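Local coordinates for mirolysin (Tannerella forsythia, PDB 6R7V), which is a zinc-dependent metallopeptidase of the pappalysin family of metzincins, made as a zymogen kept latent by a cysteine switch, at residues Ser225-Gly239 with Phe248-Gly260. The protein carries 1 engineered substitution. Numbering follows the deposited sequence.
Sequences SCSGTDNIADTPNQG and FPKTDHCTNTSPG. With CA (calcium ion), chain C; CA (calcium ion), chain B.
A disulfide between Cys226 and Cys254 ties the calcium-binding loop 225-239, between helix 203-212 and strand 243-244, to the loop 248-260, between strands 243-244 and 269-270; its chi3 of -88° is close to the relaxed right angle. The His253 ring lies flat against this bridge: Cys226 SG sits over one face, 3.9 Å from the centroid, while His253 NE2 is hydrogen-bonded to Gly224 O.

Two hydrogen bonds reach the backbone around Gln238. Thr255 OG1 donates to Asn237 O (2.6 Å) in the carbonyl plane, on a lone pair; the hydroxyl stands anti to its own carbonyl carbon (chi1 -59°). Gly239 N gives a nearly straight bond to Asp252 OD2 (2.8 Å), approaching from above the carboxylate plane. The other oxygen, Asp252 OD1, accepts from Cys254 N, an Asx turn, and from Thr255 N nearly along its C-O axis, extending it to an Asx motif, which fixes the carboxylate's rotation. Pro236 CG rests against Gly260 O at 3.5 Å, a van der Waals contact.

Loop 225-239 contributes ligands to both calcium ions. One is bound by Ser225 O, Gln238 O and Gly239 O, with Trp219 and Asp222 completing its protein ligands; the other takes all its protein ligands, Asp230, Ile232 and Thr235, from this loop. Cys226 follows one ligand directly, and Asp252 grips the amide of another, Gly239. Covalent bridge and hydrogen bonds thus act beside the first calcium site, consistent with second-shell positioning of its carbonyl ligands.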
loop_
_atom_site.group_PDB
_atom_site.type_symbol
_atom_site.label_atom_id
_atom_site.label_comp_id
_atom_site.label_asym_id
_atom_site.label_seq_id
_atom_site.Cartn_x
_atom_site.Cartn_y
_atom_site.Cartn_z
ATOM N N SER A 225 -16.074 7.636 14.617
ATOM C CA SER A 225 -16.108 8.980 15.157
ATOM C C SER A 225 -15.460 9.988 14.196
ATOM O O SER A 225 -15.063 9.613 13.095
ATOM C CB SER A 225 -15.448 9.053 16.536
ATOM O OG SER A 225 -14.039 9.007 16.392
ATOM N N CYS A 226 -15.375 11.272 14.595
ATOM C CA CYS A 226 -14.724 12.318 13.796
ATOM C C CYS A 226 -13.431 12.737 14.468
ATOM O O CYS A 226 -12.861 13.779 14.122
ATOM C CB CYS A 226 -15.651 13.518 13.617
ATOM S SG CYS A 226 -17.307 13.095 13.028
ATOM N N SER A 227 -12.971 11.952 15.427
ATOM C CA SER A 227 -11.812 12.302 16.236
ATOM C C SER A 227 -10.508 11.843 15.670
ATOM O O SER A 227 -9.491 12.505 15.907
ATOM C CB SER A 227 -11.965 11.767 17.651
ATOM O OG SER A 227 -12.159 10.362 17.652
ATOM N N GLY A 228 -10.526 10.704 14.961
ATOM C CA GLY A 228 -9.341 10.149 14.338
ATOM C C GLY A 228 -9.006 10.931 13.084
ATOM O O GLY A 228 -9.833 11.684 12.559
ATOM N N THR A 229 -7.785 10.776 12.617
ATOM C CA THR A 229 -7.364 11.528 11.428
ATOM C C THR A 229 -6.455 10.695 10.588
ATOM O O THR A 229 -5.805 9.788 11.115
ATOM C CB THR A 229 -6.629 12.820 11.862
ATOM O OG1 THR A 229 -6.246 13.568 10.695
ATOM C CG2 THR A 229 -5.396 12.546 12.739
ATOM N N ASP A 230 -6.394 10.997 9.279
ATOM C CA ASP A 230 -5.415 10.359 8.399
ATOM C C ASP A 230 -4.241 11.320 8.204
ATOM O O ASP A 230 -3.334 11.024 7.437
ATOM C CB ASP A 230 -6.040 9.909 7.063
ATOM C CG ASP A 230 -6.508 11.017 6.153
ATOM O OD1 ASP A 230 -6.678 12.172 6.640
ATOM O OD2 ASP A 230 -6.724 10.740 4.950
ATOM N N ASN A 231 -4.225 12.467 8.923
ATOM C CA ASN A 231 -3.165 13.486 8.851
ATOM C C ASN A 231 -3.056 14.123 7.468
ATOM O O ASN A 231 -2.029 14.727 7.159
ATOM C CB ASN A 231 -1.795 12.959 9.304
ATOM C CG ASN A 231 -1.835 12.397 10.709
ATOM O OD1 ASN A 231 -1.486 11.243 10.935
ATOM N ND2 ASN A 231 -2.304 13.177 11.668
ATOM N N ILE A 232 -4.121 14.030 6.644
ATOM C CA ILE A 232 -4.158 14.661 5.329
ATOM C C ILE A 232 -5.270 15.714 5.314
ATOM O O ILE A 232 -6.450 15.371 5.452
ATOM C CB ILE A 232 -4.333 13.635 4.201
ATOM C CG1 ILE A 232 -3.302 12.463 4.274
ATOM C CG2 ILE A 232 -4.274 14.351 2.844
ATOM C CD1 ILE A 232 -1.862 12.815 3.992
ATOM N N ALA A 233 -4.895 17.005 5.140
ATOM C CA ALA A 233 -5.908 18.048 5.181
ATOM C C ALA A 233 -6.906 18.016 4.006
ATOM O O ALA A 233 -8.074 18.389 4.201
ATOM C CB ALA A 233 -5.225 19.415 5.234
ATOM N N ASP A 234 -6.483 17.527 2.806
ATOM C CA ASP A 234 -7.414 17.599 1.680
ATOM C C ASP A 234 -8.285 16.328 1.537
ATOM O O ASP A 234 -9.125 16.276 0.626
ATOM C CB ASP A 234 -6.716 17.960 0.375
ATOM C CG ASP A 234 -5.724 16.949 -0.117
ATOM O OD1 ASP A 234 -5.621 15.867 0.500
ATOM O OD2 ASP A 234 -5.079 17.213 -1.162
ATOM N N THR A 235 -8.179 15.357 2.483
ATOM C CA THR A 235 -9.139 14.267 2.524
ATOM C C THR A 235 -10.195 14.705 3.564
ATOM O O THR A 235 -9.845 14.947 4.741
ATOM C CB THR A 235 -8.501 12.909 2.846
ATOM O OG1 THR A 235 -7.717 13.079 4.030
ATOM C CG2 THR A 235 -7.667 12.387 1.703
ATOM N N PRO A 236 -11.473 14.849 3.143
ATOM C CA PRO A 236 -12.519 15.275 4.104
ATOM C C PRO A 236 -12.572 14.389 5.340
ATOM O O PRO A 236 -12.438 13.171 5.216
ATOM C CB PRO A 236 -13.811 15.123 3.307
ATOM C CG PRO A 236 -13.392 15.252 1.855
ATOM C CD PRO A 236 -12.031 14.600 1.793
ATOM N N ASN A 237 -12.779 14.996 6.525
ATOM C CA ASN A 237 -12.960 14.257 7.771
ATOM C C ASN A 237 -14.099 13.285 7.568
ATOM O O ASN A 237 -15.146 13.636 7.015
ATOM C CB ASN A 237 -13.253 15.201 8.927
ATOM C CG ASN A 237 -13.156 14.588 10.296
ATOM O OD1 ASN A 237 -12.965 13.388 10.466
ATOM N ND2 ASN A 237 -13.293 15.413 11.316
ATOM N N GLN A 238 -13.895 12.051 7.955
ATOM C CA GLN A 238 -14.852 11.006 7.633
ATOM C C GLN A 238 -15.124 10.165 8.874
ATOM O O GLN A 238 -14.204 9.924 9.642
ATOM C CB GLN A 238 -14.237 10.162 6.482
ATOM C CG GLN A 238 -15.065 8.966 6.006
ATOM C CD GLN A 238 -14.483 8.301 4.780
ATOM O OE1 GLN A 238 -13.950 8.940 3.876
ATOM N NE2 GLN A 238 -14.561 6.997 4.727
ATOM N N GLY A 239 -16.375 9.734 9.067
ATOM C CA GLY A 239 -16.754 8.921 10.235
ATOM C C GLY A 239 -16.107 7.549 10.203
ATOM O O GLY A 239 -15.026 7.348 10.761
ATOM N N PHE A 248 -22.307 9.058 -5.323
ATOM C CA PHE A 248 -21.907 10.432 -5.053
ATOM C C PHE A 248 -23.106 11.377 -5.080
ATOM O O PHE A 248 -23.905 11.314 -6.022
ATOM C CB PHE A 248 -20.873 10.920 -6.080
ATOM C CG PHE A 248 -20.489 12.369 -5.897
ATOM C CD1 PHE A 248 -19.524 12.737 -4.965
ATOM C CD2 PHE A 248 -21.119 13.371 -6.630
ATOM C CE1 PHE A 248 -19.198 14.078 -4.770
ATOM C CE2 PHE A 248 -20.773 14.715 -6.444
ATOM C CZ PHE A 248 -19.808 15.054 -5.517
ATOM N N PRO A 249 -23.194 12.343 -4.136
ATOM C CA PRO A 249 -22.339 12.524 -2.953
ATOM C C PRO A 249 -22.798 11.686 -1.763
ATOM O O PRO A 249 -24.005 11.391 -1.617
ATOM C CB PRO A 249 -22.494 14.021 -2.647
ATOM C CG PRO A 249 -23.889 14.366 -3.108
ATOM C CD PRO A 249 -24.260 13.367 -4.195
ATOM N N LYS A 250 -21.833 11.265 -0.918
ATOM C CA LYS A 250 -22.165 10.570 0.327
ATOM C C LYS A 250 -21.708 11.448 1.484
ATOM O O LYS A 250 -20.524 11.709 1.616
ATOM C CB LYS A 250 -21.550 9.164 0.414
ATOM C CG LYS A 250 -22.070 8.403 1.653
ATOM C CD LYS A 250 -21.680 6.949 1.684
ATOM C CE LYS A 250 -22.142 6.304 2.979
ATOM N NZ LYS A 250 -21.711 4.880 3.035
ATOM N N THR A 251 -22.633 11.927 2.303
ATOM C CA THR A 251 -22.253 12.759 3.442
ATOM C C THR A 251 -22.319 11.905 4.715
ATOM O O THR A 251 -22.887 10.812 4.690
ATOM C CB THR A 251 -23.186 13.985 3.523
ATOM O OG1 THR A 251 -24.516 13.528 3.752
ATOM C CG2 THR A 251 -23.168 14.837 2.260
ATOM N N ASP A 252 -21.744 12.392 5.821
ATOM C CA ASP A 252 -21.842 11.706 7.111
ATOM C C ASP A 252 -21.816 12.739 8.248
ATOM O O ASP A 252 -21.860 13.926 7.959
ATOM C CB ASP A 252 -20.779 10.599 7.277
ATOM C CG ASP A 252 -19.324 10.991 7.367
ATOM O OD1 ASP A 252 -19.033 12.204 7.538
ATOM O OD2 ASP A 252 -18.464 10.079 7.293
ATOM N N HIS A 253 -21.746 12.314 9.523
ATOM C CA HIS A 253 -21.771 13.277 10.624
ATOM C C HIS A 253 -20.464 14.102 10.754
ATOM O O HIS A 253 -20.499 15.148 11.406
ATOM C CB HIS A 253 -22.150 12.614 11.966
ATOM C CG HIS A 253 -21.174 11.633 12.533
ATOM N ND1 HIS A 253 -20.789 11.697 13.864
ATOM C CD2 HIS A 253 -20.614 10.535 11.974
ATOM C CE1 HIS A 253 -19.985 10.661 14.058
ATOM N NE2 HIS A 253 -19.841 9.942 12.949
ATOM N N CYS A 254 -19.352 13.691 10.089
ATOM C CA CYS A 254 -18.082 14.439 10.139
ATOM C C CYS A 254 -18.006 15.512 9.074
ATOM O O CYS A 254 -17.496 16.594 9.373
ATOM C CB CYS A 254 -16.896 13.493 10.036
ATOM S SG CYS A 254 -16.932 12.166 11.259
ATOM N N THR A 255 -18.445 15.198 7.839
ATOM C CA THR A 255 -18.566 16.113 6.687
ATOM C C THR A 255 -20.035 15.982 6.219
ATOM O O THR A 255 -20.370 15.092 5.425
ATOM C CB THR A 255 -17.533 15.787 5.589
ATOM O OG1 THR A 255 -16.216 15.891 6.129
ATOM C CG2 THR A 255 -17.661 16.725 4.392
ATOM N N ASN A 256 -20.907 16.852 6.727
ATOM C CA ASN A 256 -22.337 16.709 6.452
ATOM C C ASN A 256 -22.824 17.493 5.222
ATOM O O ASN A 256 -24.032 17.507 4.965
ATOM C CB ASN A 256 -23.172 17.080 7.696
ATOM C CG ASN A 256 -22.906 18.448 8.281
ATOM O OD1 ASN A 256 -22.348 19.342 7.637
ATOM N ND2 ASN A 256 -23.310 18.635 9.528
ATOM N N THR A 257 -21.915 18.122 4.458
ATOM C CA THR A 257 -22.315 18.879 3.261
ATOM C C THR A 257 -21.636 18.338 2.009
ATOM O O THR A 257 -20.476 17.901 2.076
ATOM C CB THR A 257 -22.006 20.383 3.406
ATOM O OG1 THR A 257 -20.599 20.579 3.595
ATOM C CG2 THR A 257 -22.793 21.043 4.521
ATOM N N SER A 258 -22.343 18.393 0.855
ATOM C CA SER A 258 -21.818 17.982 -0.455
ATOM C C SER A 258 -20.553 18.807 -0.727
ATOM O O SER A 258 -20.505 19.970 -0.293
ATOM C CB SER A 258 -22.861 18.170 -1.558
ATOM O OG SER A 258 -22.394 17.783 -2.844
ATOM N N PRO A 259 -19.448 18.239 -1.275
ATOM C CA PRO A 259 -19.298 16.921 -1.926
ATOM C C PRO A 259 -19.177 15.711 -0.989
ATOM O O PRO A 259 -19.056 14.598 -1.485
ATOM C CB PRO A 259 -18.023 17.093 -2.762
ATOM C CG PRO A 259 -17.212 18.104 -2.000
ATOM C CD PRO A 259 -18.243 19.069 -1.459
ATOM N N GLY A 260 -19.214 15.913 0.328
ATOM C CA GLY A 260 -19.192 14.799 1.274
ATOM C C GLY A 260 -17.841 14.122 1.437
ATOM O O GLY A 260 -16.789 14.758 1.352
HETATM CA CA CA C . -8.218 13.989 6.320
HETATM CA CA CA B . -13.437 8.878 11.648
HETATM O O HOH W 1 -12.322 10.979 11.561
HETATM O O HOH W 2 -6.745 14.787 8.244
HETATM O O HOH W 3 -8.937 13.022 8.578
HETATM O O HOH W 4 -9.935 12.238 5.970
HETATM O O HOH W 5 -9.297 15.806 7.381
#